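Local coordinates for DUF5624 domain-containing protein (Legionella pneumophila subsp. pneumophila, PDB 4JX2), which is of unknown function but is probably secreted, and appears to pair with a second copy of itself in a two-fold symmetric assembly, at the interface of chains A and B. Coordinates in Å, arbitrary orientation; residue numbers count along the deposited sequence, not the author numbering. Chains: chain A/B, hypothetical protein.

All three contacts belong to one two-fold symmetric interface between identical chains. By the centres of their C-alpha atoms, contacts 2 and 3 lie about 28 Å apart, contact 1 about 45 Å from contact 3 and about 54 Å from contact 2. Contact 1 sets B:Lys374 of helix 366-378 against A:Phe340, just past helix 315-339; contact 3 holds the twin of that weak lysine-to-carbonyl bond, A:Lys374 to B:Phe340, and extends it along the following loop. Contact 2 adds the N-terminal segment of chain B, laid on chain A. The spread is compatible with a dimer, which the structure alone does not prove in solution.

Contact 1: the interface of chains A and B. Residues chain A 332-333, 335-337, 340; chain B 374, 377-378.
A helix-against-helix interface, in which B:Leu377 and B:Ala378 press on A:Ala336, joins the two copies of this DUF5624 protein in the deposited assembly. The C-terminal turn of helix 366-378 of chain B lies on the last turns of helix 315-339 of chain A. B:Leu377 does most of the apolar work. Its CG is anti to the backbone N (chi1 174°), which turns the methyl fork toward chain A. The CD1 branch sits 3.9 Å above the centre of the guanidinium face of A:Arg332, while CD2 reaches the rim of the A:Phe340 ring, 3.6 Å from CE1. Next to the fork, the methyl CB of A:Ala336 points end-on into the flank of B:Ala378, 3.5 Å from its CB. The arginine chain bends at chi3 (81°), and a water at the in-plane edge of its guanidinium is reached by NE and by NH2, the latter at 2.8 Å from the water. That water also touches B:Leu377 O, 3.2 Å away. The guanidinium lies near the C-terminal end of helix 366-378, which may be electrostatically favourable. On the far flank B:Lys374 runs fully extended past CB of A:Phe340. Its NZ makes a weak hydrogen bond to the carbonyl A:Phe340 O (3.2 Å), and a second water connects the same ammonium to the backbone carbonyl of A:Asn337.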
ATOM      1  N   ARG A 332      13.082   9.782  -8.240  1.00 42.01           N
ATOM      2  CA  ARG A 332      12.086   9.525  -9.287  1.00 41.29           C
ATOM      3  C   ARG A 332      11.116  10.753  -9.468  1.00 45.92           C
ATOM      4  O   ARG A 332      10.764  11.051 -10.615  1.00 46.27           O
ATOM      5  CB  ARG A 332      11.316   8.230  -9.018  1.00 37.90           C
ATOM      6  CG  ARG A 332      12.085   7.005  -9.455  1.00 45.10           C
ATOM      7  CD  ARG A 332      11.595   5.771  -8.740  1.00 57.23           C
ATOM      8  NE  ARG A 332      10.386   5.212  -9.349  1.00 61.22           N
ATOM      9  CZ  ARG A 332      10.364   4.124 -10.118  1.00 68.60           C
ATOM     10  NH1 ARG A 332      11.487   3.461 -10.376  1.00 50.60           N
ATOM     11  NH2 ARG A 332       9.221   3.681 -10.619  1.00 52.27           N
ATOM     12  N   ARG A 333      10.761  11.509  -8.369  1.00 40.80           N
ATOM     13  CA  ARG A 333       9.929  12.726  -8.510  1.00 39.50           C
ATOM     14  C   ARG A 333      10.682  13.765  -9.282  1.00 43.49           C
ATOM     15  O   ARG A 333      10.113  14.432 -10.139  1.00 43.85           O
ATOM     16  CB  ARG A 333       9.514  13.347  -7.165  1.00 38.39           C
ATOM     17  CG  ARG A 333       8.583  12.549  -6.281  1.00 43.75           C
ATOM     18  CD  ARG A 333       8.108  13.467  -5.163  1.00 44.26           C
ATOM     19  NE  ARG A 333       7.461  12.771  -4.044  1.00 33.40           N
ATOM     20  CZ  ARG A 333       6.172  12.451  -4.012  1.00 62.06           C
ATOM     21  NH1 ARG A 333       5.390  12.710  -5.057  1.00 45.95           N
ATOM     22  NH2 ARG A 333       5.658  11.850  -2.945  1.00 63.23           N
ATOM     23  N   ILE A 335      13.361  13.261 -11.342  1.00 46.20           N
ATOM     24  CA  ILE A 335      13.586  12.815 -12.718  1.00 47.05           C
ATOM     25  C   ILE A 335      12.333  13.082 -13.544  1.00 50.60           C
ATOM     26  O   ILE A 335      12.443  13.704 -14.591  1.00 51.67           O
ATOM     27  CB  ILE A 335      14.076  11.343 -12.843  1.00 50.25           C
ATOM     28  CG1 ILE A 335      15.510  11.192 -12.262  1.00 51.64           C
ATOM     29  CG2 ILE A 335      14.049  10.867 -14.315  1.00 51.16           C
ATOM     30  CD1 ILE A 335      15.842   9.729 -11.711  1.00 55.97           C
ATOM     31  N   ALA A 336      11.156  12.680 -13.063  1.00 46.24           N
ATOM     32  CA  ALA A 336       9.909  12.897 -13.797  1.00 46.10           C
ATOM     33  C   ALA A 336       9.654  14.383 -14.104  1.00 50.58           C
ATOM     34  O   ALA A 336       9.364  14.734 -15.253  1.00 51.40           O
ATOM     35  CB  ALA A 336       8.746  12.333 -13.011  1.00 45.72           C
ATOM     36  N   ASN A 337       9.815  15.251 -13.104  1.00 45.74           N
ATOM     37  CA  ASN A 337       9.532  16.662 -13.289  1.00 45.73           C
ATOM     38  C   ASN A 337      10.604  17.388 -14.036  1.00 50.12           C
ATOM     39  O   ASN A 337      10.263  18.252 -14.832  1.00 52.15           O
ATOM     40  CB  ASN A 337       9.244  17.354 -11.960  1.00 49.32           C
ATOM     41  CG  ASN A 337       7.826  17.044 -11.490  1.00 90.67           C
ATOM     42  OD1 ASN A 337       7.572  16.024 -10.808  1.00 84.34           O
ATOM     43  ND2 ASN A 337       6.849  17.850 -11.944  1.00 82.43           N
ATOM     44  N   PHE A 340      10.855  14.882 -17.843  1.00 45.85           N
ATOM     45  CA  PHE A 340       9.648  14.752 -18.680  1.00 45.55           C
ATOM     46  C   PHE A 340       8.831  16.062 -18.704  1.00 47.90           C
ATOM     47  O   PHE A 340       7.604  16.033 -18.581  1.00 48.01           O
ATOM     48  CB  PHE A 340       8.783  13.555 -18.216  1.00 46.66           C
ATOM     49  CG  PHE A 340       9.432  12.191 -18.340  1.00 49.18           C
ATOM     50  CD1 PHE A 340      10.462  11.810 -17.487  1.00 53.16           C
ATOM     51  CD2 PHE A 340       8.990  11.272 -19.281  1.00 52.31           C
ATOM     52  CE1 PHE A 340      11.086  10.560 -17.619  1.00 54.18           C
ATOM     53  CE2 PHE A 340       9.606  10.017 -19.404  1.00 55.47           C
ATOM     54  CZ  PHE A 340      10.646   9.670 -18.568  1.00 53.39           C
TER
ATOM     55  N   LYS B 374       4.570   9.491 -17.028  1.00 31.25           N
ATOM     56  CA  LYS B 374       5.152  10.520 -16.164  1.00 30.13           C
ATOM     57  C   LYS B 374       4.639  10.362 -14.724  1.00 36.07           C
ATOM     58  O   LYS B 374       5.423  10.404 -13.769  1.00 36.83           O
ATOM     59  CB  LYS B 374       4.824  11.930 -16.698  1.00 30.77           C
ATOM     60  CG  LYS B 374       5.550  13.043 -15.933  1.00 34.01           C
ATOM     61  CD  LYS B 374       5.280  14.432 -16.490  1.00 36.75           C
ATOM     62  CE  LYS B 374       5.968  15.492 -15.677  1.00 32.85           C
ATOM     63  NZ  LYS B 374       5.655  16.856 -16.178  1.00 36.02           N
ATOM     64  N   LEU B 377       5.977   7.277 -12.938  1.00 37.17           N
ATOM     65  CA  LEU B 377       7.379   7.437 -12.544  1.00 38.43           C
ATOM     66  C   LEU B 377       7.507   8.384 -11.340  1.00 40.48           C
ATOM     67  O   LEU B 377       8.251   8.060 -10.422  1.00 41.61           O
ATOM     68  CB  LEU B 377       8.271   7.900 -13.720  1.00 39.62           C
ATOM     69  CG  LEU B 377       9.730   8.240 -13.367  1.00 46.44           C
ATOM     70  CD1 LEU B 377      10.535   7.001 -12.907  1.00 46.54           C
ATOM     71  CD2 LEU B 377      10.409   9.004 -14.488  1.00 51.13           C
ATOM     72  N   ALA B 378       6.787   9.514 -11.328  1.00 36.16           N
ATOM     73  CA  ALA B 378       6.886  10.519 -10.246  1.00 36.60           C
ATOM     74  C   ALA B 378       6.292  10.070  -8.910  1.00 40.77           C
ATOM     75  O   ALA B 378       6.865  10.403  -7.861  1.00 41.18           O
ATOM     76  CB  ALA B 378       6.210  11.818 -10.664  1.00 37.39           C
TER
HETATM   77  O   HOH W   1       7.650  18.781 -15.690  1.00 34.34           O
HETATM   78  O   HOH W   2       7.304   5.173  -9.321  1.00 35.80           O

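Contact 2: the interface of chains A and B. Residues chain A 112, 150, 154, 162; chain B 31, 33-34.
B:Phe34 lies between A:Glu112 and A:Trp162 on one side and A:Ile154 on the other, a phenyl group packed among side chains of the other chain. It stands on helix 32-39 of chain B. The glutamate meets the ring over a face: its CG lies 3.6 Å above the ring plane, offset toward the rim, in a CH-pi contact, and the A:Glu112 CA approaches B:Phe34 CD1 at 3.4 Å. Here it is the aliphatic part of the glutamate that packs, its chain bending at chi2. The tryptophan is met differently. The CE2-CZ edge of the phenyl points onto one indole face, at 61° to the six-membered ring, an edge-to-face arrangement in which B:Phe34 CZ is 3.7 Å from A:Trp162 CE2. The indole is set there by a CG lying between the backbone N and carbonyl carbon (chi1 72°). From the opposite side of the ring plane to A:Glu112, A:Ile154 brings its CG2 branch to 3.9 Å from B:Phe34 CE2, while its CG1 branch touches B:Pro31 CB at the same distance. B:Pro31 also places CG in plane at the edge of the phenyl and against CB of A:Trp162, and B:Ala33 sets its methyl beside A:Ala150. With contacts of this apolar kind, the site docks the N-terminal segment of chain B on helices 110-117, 136-155 and 162-165 of chain A, probably steadying the dimer.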
ATOM      1  N   GLU A 112      -3.874  -1.427  29.197  1.00 31.94           N
ATOM      2  CA  GLU A 112      -4.975  -1.097  30.103  1.00 31.94           C
ATOM      3  C   GLU A 112      -6.180  -0.539  29.343  1.00 38.80           C
ATOM      4  O   GLU A 112      -7.272  -1.113  29.424  1.00 37.97           O
ATOM      5  CB  GLU A 112      -4.517  -0.094  31.181  1.00 33.25           C
ATOM      6  CG  GLU A 112      -3.429  -0.606  32.116  1.00 39.55           C
ATOM      7  CD  GLU A 112      -1.980  -0.401  31.703  1.00 53.99           C
ATOM      8  OE1 GLU A 112      -1.682  -0.404  30.487  1.00 38.08           O
ATOM      9  OE2 GLU A 112      -1.124  -0.290  32.610  1.00 51.97           O
ATOM     10  N   ALA A 150     -12.234  -9.144  37.387  1.00 40.92           N
ATOM     11  CA  ALA A 150     -10.888  -8.963  37.948  1.00 40.11           C
ATOM     12  C   ALA A 150     -10.391  -7.532  37.680  1.00 43.29           C
ATOM     13  O   ALA A 150      -9.890  -6.897  38.608  1.00 44.87           O
ATOM     14  CB  ALA A 150      -9.925  -9.983  37.354  1.00 40.37           C
ATOM     15  N   ILE A 154      -9.313  -4.440  40.373  1.00 43.06           N
ATOM     16  CA  ILE A 154      -7.983  -3.822  40.357  1.00 43.88           C
ATOM     17  C   ILE A 154      -8.082  -2.285  40.085  1.00 47.19           C
ATOM     18  O   ILE A 154      -7.327  -1.505  40.695  1.00 46.88           O
ATOM     19  CB  ILE A 154      -7.026  -4.570  39.373  1.00 47.22           C
ATOM     20  CG1 ILE A 154      -5.594  -4.553  39.862  1.00 49.18           C
ATOM     21  CG2 ILE A 154      -7.098  -4.061  37.949  1.00 48.22           C
ATOM     22  CD1 ILE A 154      -5.229  -5.719  40.755  1.00 64.88           C
ATOM     23  N   TRP A 162      -3.556   2.027  39.829  1.00 52.30           N
ATOM     24  CA  TRP A 162      -2.725   1.918  38.634  1.00 50.05           C
ATOM     25  C   TRP A 162      -2.662   3.264  37.858  1.00 51.83           C
ATOM     26  O   TRP A 162      -1.589   3.640  37.373  1.00 51.59           O
ATOM     27  CB  TRP A 162      -3.227   0.765  37.734  1.00 47.59           C
ATOM     28  CG  TRP A 162      -4.530   1.050  37.038  1.00 47.31           C
ATOM     29  CD1 TRP A 162      -5.785   0.889  37.550  1.00 50.31           C
ATOM     30  CD2 TRP A 162      -4.698   1.633  35.736  1.00 45.67           C
ATOM     31  NE1 TRP A 162      -6.724   1.327  36.647  1.00 48.73           N
ATOM     32  CE2 TRP A 162      -6.085   1.803  35.530  1.00 49.17           C
ATOM     33  CE3 TRP A 162      -3.808   2.056  34.735  1.00 45.91           C
ATOM     34  CZ2 TRP A 162      -6.608   2.324  34.335  1.00 47.05           C
ATOM     35  CZ3 TRP A 162      -4.325   2.622  33.573  1.00 46.17           C
ATOM     36  CH2 TRP A 162      -5.709   2.716  33.367  1.00 46.25           C
TER
ATOM     37  N   PRO B  31      -0.969  -4.034  35.726  1.00 44.56           N
ATOM     38  CA  PRO B  31      -1.600  -5.155  36.442  1.00 42.94           C
ATOM     39  C   PRO B  31      -1.923  -6.329  35.516  1.00 46.26           C
ATOM     40  O   PRO B  31      -2.363  -6.127  34.383  1.00 45.63           O
ATOM     41  CB  PRO B  31      -2.890  -4.540  37.000  1.00 44.52           C
ATOM     42  CG  PRO B  31      -2.623  -3.074  37.066  1.00 50.97           C
ATOM     43  CD  PRO B  31      -1.759  -2.790  35.875  1.00 46.40           C
ATOM     44  N   ALA B  33      -4.346  -8.444  35.565  1.00 38.46           N
ATOM     45  CA  ALA B  33      -5.764  -8.464  35.186  1.00 36.06           C
ATOM     46  C   ALA B  33      -5.948  -7.803  33.821  1.00 40.35           C
ATOM     47  O   ALA B  33      -6.692  -8.334  32.996  1.00 38.49           O
ATOM     48  CB  ALA B  33      -6.623  -7.758  36.241  1.00 36.98           C
ATOM     49  N   PHE B  34      -5.223  -6.681  33.560  1.00 37.75           N
ATOM     50  CA  PHE B  34      -5.310  -5.964  32.286  1.00 36.61           C
ATOM     51  C   PHE B  34      -4.754  -6.809  31.133  1.00 41.05           C
ATOM     52  O   PHE B  34      -5.379  -6.883  30.082  1.00 39.98           O
ATOM     53  CB  PHE B  34      -4.614  -4.592  32.355  1.00 39.05           C
ATOM     54  CG  PHE B  34      -5.477  -3.533  32.994  1.00 40.39           C
ATOM     55  CD1 PHE B  34      -6.614  -3.052  32.346  1.00 41.55           C
ATOM     56  CD2 PHE B  34      -5.166  -3.023  34.252  1.00 43.25           C
ATOM     57  CE1 PHE B  34      -7.400  -2.044  32.927  1.00 43.41           C
ATOM     58  CE2 PHE B  34      -5.965  -2.035  34.845  1.00 46.63           C
ATOM     59  CZ  PHE B  34      -7.072  -1.544  34.177  1.00 43.74           C
TER

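Contact 3: the interface of chains A and B. Residues chain A 209, 214, 224, 374; chain B 339-343.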
ATOM      1  N   GLN A 209     -26.187  -4.885  19.619  1.00 33.49           N
ATOM      2  CA  GLN A 209     -26.243  -3.478  19.301  1.00 33.56           C
ATOM      3  C   GLN A 209     -27.265  -2.749  20.184  1.00 40.49           C
ATOM      4  O   GLN A 209     -26.934  -1.742  20.817  1.00 40.40           O
ATOM      5  CB  GLN A 209     -26.582  -3.282  17.816  1.00 34.94           C
ATOM      6  CG  GLN A 209     -26.793  -1.799  17.500  1.00 39.87           C
ATOM      7  CD  GLN A 209     -26.908  -1.403  16.067  1.00 43.61           C
ATOM      8  OE1 GLN A 209     -26.228  -0.482  15.628  1.00 37.24           O
ATOM      9  NE2 GLN A 209     -27.790  -2.045  15.323  1.00 33.59           N
ATOM     10  N   ASN A 214     -25.560   0.392  22.235  1.00 40.46           N
ATOM     11  CA  ASN A 214     -26.372   1.623  22.232  1.00 40.67           C
ATOM     12  C   ASN A 214     -26.781   2.091  23.627  1.00 42.01           C
ATOM     13  O   ASN A 214     -27.287   3.209  23.778  1.00 40.49           O
ATOM     14  CB  ASN A 214     -27.632   1.420  21.384  1.00 37.76           C
ATOM     15  CG  ASN A 214     -27.349   1.315  19.914  1.00 52.05           C
ATOM     16  OD1 ASN A 214     -28.179   0.821  19.147  1.00 50.69           O
ATOM     17  ND2 ASN A 214     -26.177   1.788  19.486  1.00 37.84           N
ATOM     18  N   ASN A 224     -20.609   2.355  23.051  1.00 35.02           N
ATOM     19  CA  ASN A 224     -20.067   3.062  21.896  1.00 33.84           C
ATOM     20  C   ASN A 224     -19.238   4.277  22.367  1.00 38.53           C
ATOM     21  O   ASN A 224     -18.150   4.496  21.847  1.00 38.28           O
ATOM     22  CB  ASN A 224     -21.212   3.529  21.001  1.00 34.89           C
ATOM     23  CG  ASN A 224     -21.913   2.508  20.124  1.00 48.67           C
ATOM     24  OD1 ASN A 224     -21.359   1.519  19.657  1.00 35.41           O
ATOM     25  ND2 ASN A 224     -23.142   2.805  19.773  1.00 44.91           N
ATOM     26  N   LYS A 374     -17.176   2.375  12.730  1.00 30.17           N
ATOM     27  CA  LYS A 374     -17.806   1.359  11.858  1.00 29.19           C
ATOM     28  C   LYS A 374     -16.971   1.185  10.569  1.00 34.22           C
ATOM     29  O   LYS A 374     -16.671   0.056  10.158  1.00 31.55           O
ATOM     30  CB  LYS A 374     -19.253   1.765  11.530  1.00 29.85           C
ATOM     31  CG  LYS A 374     -20.011   0.795  10.621  1.00 29.67           C
ATOM     32  CD  LYS A 374     -21.426   1.292  10.231  1.00 23.12           C
ATOM     33  CE  LYS A 374     -22.171   0.207   9.499  1.00 26.47           C
ATOM     34  NZ  LYS A 374     -23.493   0.659   8.998  1.00 24.78           N
TER
ATOM     35  N   VAL B 339     -23.411  -5.720  12.704  1.00 39.33           N
ATOM     36  CA  VAL B 339     -23.640  -5.239  14.068  1.00 38.77           C
ATOM     37  C   VAL B 339     -23.959  -3.716  14.133  1.00 42.92           C
ATOM     38  O   VAL B 339     -24.844  -3.346  14.887  1.00 46.58           O
ATOM     39  CB  VAL B 339     -22.534  -5.623  15.086  1.00 42.45           C
ATOM     40  CG1 VAL B 339     -21.239  -4.850  14.849  1.00 42.11           C
ATOM     41  CG2 VAL B 339     -23.020  -5.368  16.505  1.00 43.04           C
ATOM     42  N   PHE B 340     -23.247  -2.849  13.391  1.00 35.05           N
ATOM     43  CA  PHE B 340     -23.428  -1.410  13.490  1.00 33.20           C
ATOM     44  C   PHE B 340     -24.484  -0.854  12.513  1.00 36.80           C
ATOM     45  O   PHE B 340     -24.306   0.244  11.974  1.00 36.97           O
ATOM     46  CB  PHE B 340     -22.084  -0.712  13.273  1.00 33.73           C
ATOM     47  CG  PHE B 340     -21.088  -0.791  14.408  1.00 34.84           C
ATOM     48  CD1 PHE B 340     -21.439  -0.379  15.695  1.00 37.38           C
ATOM     49  CD2 PHE B 340     -19.759  -1.132  14.162  1.00 34.44           C
ATOM     50  CE1 PHE B 340     -20.502  -0.389  16.726  1.00 38.27           C
ATOM     51  CE2 PHE B 340     -18.823  -1.134  15.189  1.00 36.93           C
ATOM     52  CZ  PHE B 340     -19.196  -0.744  16.460  1.00 36.59           C
ATOM     53  N   THR B 341     -25.620  -1.542  12.367  1.00 31.79           N
ATOM     54  CA  THR B 341     -26.686  -1.104  11.452  1.00 31.56           C
ATOM     55  C   THR B 341     -27.323   0.263  11.813  1.00 35.66           C
ATOM     56  O   THR B 341     -27.919   0.885  10.939  1.00 36.19           O
ATOM     57  CB  THR B 341     -27.786  -2.158  11.356  1.00 31.35           C
ATOM     58  OG1 THR B 341     -28.425  -2.300  12.638  1.00 26.72           O
ATOM     59  CG2 THR B 341     -27.274  -3.509  10.789  1.00 22.62           C
ATOM     60  N   ASN B 342     -27.164   0.735  13.053  1.00 31.29           N
ATOM     61  CA  ASN B 342     -27.765   1.984  13.535  1.00 30.99           C
ATOM     62  C   ASN B 342     -26.875   3.176  13.308  1.00 35.96           C
ATOM     63  O   ASN B 342     -27.298   4.307  13.562  1.00 37.49           O
ATOM     64  CB  ASN B 342     -28.108   1.885  15.026  1.00 26.66           C
ATOM     65  CG  ASN B 342     -29.340   1.098  15.337  1.00 46.13           C
ATOM     66  OD1 ASN B 342     -30.234   0.913  14.500  1.00 45.76           O
ATOM     67  ND2 ASN B 342     -29.481   0.753  16.602  1.00 37.45           N
ATOM     68  N   ILE B 343     -25.640   2.925  12.858  1.00 31.57           N
ATOM     69  CA  ILE B 343     -24.627   3.933  12.544  1.00 29.59           C
ATOM     70  C   ILE B 343     -24.569   4.064  11.011  1.00 34.58           C
ATOM     71  O   ILE B 343     -24.419   3.052  10.300  1.00 32.84           O
ATOM     72  CB  ILE B 343     -23.285   3.483  13.178  1.00 31.31           C
ATOM     73  CG1 ILE B 343     -23.380   3.543  14.715  1.00 32.43           C
ATOM     74  CG2 ILE B 343     -22.084   4.278  12.639  1.00 29.77           C
ATOM     75  CD1 ILE B 343     -22.223   2.895  15.424  1.00 41.03           C
TER
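A:Gln209 and A:Lys374 grip the loop at B:Phe340 to B:Ile343, just beyond helix 315-339 of chain B, in a polar stretch of the dimer interface. Among the amide bonds, the extended A:Gln209 uses both ends of its carboxamide. NE2 donates to the hydroxyl B:Thr341 OG1 at 2.8 Å, with the hydroxyl nearly in the amide plane, and OE1 accepts the backbone N-H of B:Asn342, 3.0 Å between OE1 and N. Clamped at both ends, that amide is fixed in rotation and stacks on the B:Asn342 amide, the planes 19° apart. B:Asn342 in turn gives its ND2 to A:Asn214 OD1 at 2.9 Å, the acceptor lying in the donor's amide plane. The charged contact comes from A:Lys374, extended from helix 366-378 with CG anti to the backbone N (chi1 179°). What it adds to its chain-exchanged twin in contact 1 is a bond from NZ to B:Ile343 O at 2.9 Å, met almost along the C=O axis; the shared bond, to B:Phe340 O, comes in from well above the carbonyl plane. Two carbonyl oxygens at one ammonium would tend to favour its charged form. Apolar packing lines the same lysine: its chain and the B:Phe340 side chain run antiparallel alongside each other, and CD rests on CG2 of B:Ile343. The oxygen A:Asn224 OD1 lies 3.6 Å from B:Phe340 CE1, its amide inclined 43° to the phenyl plane.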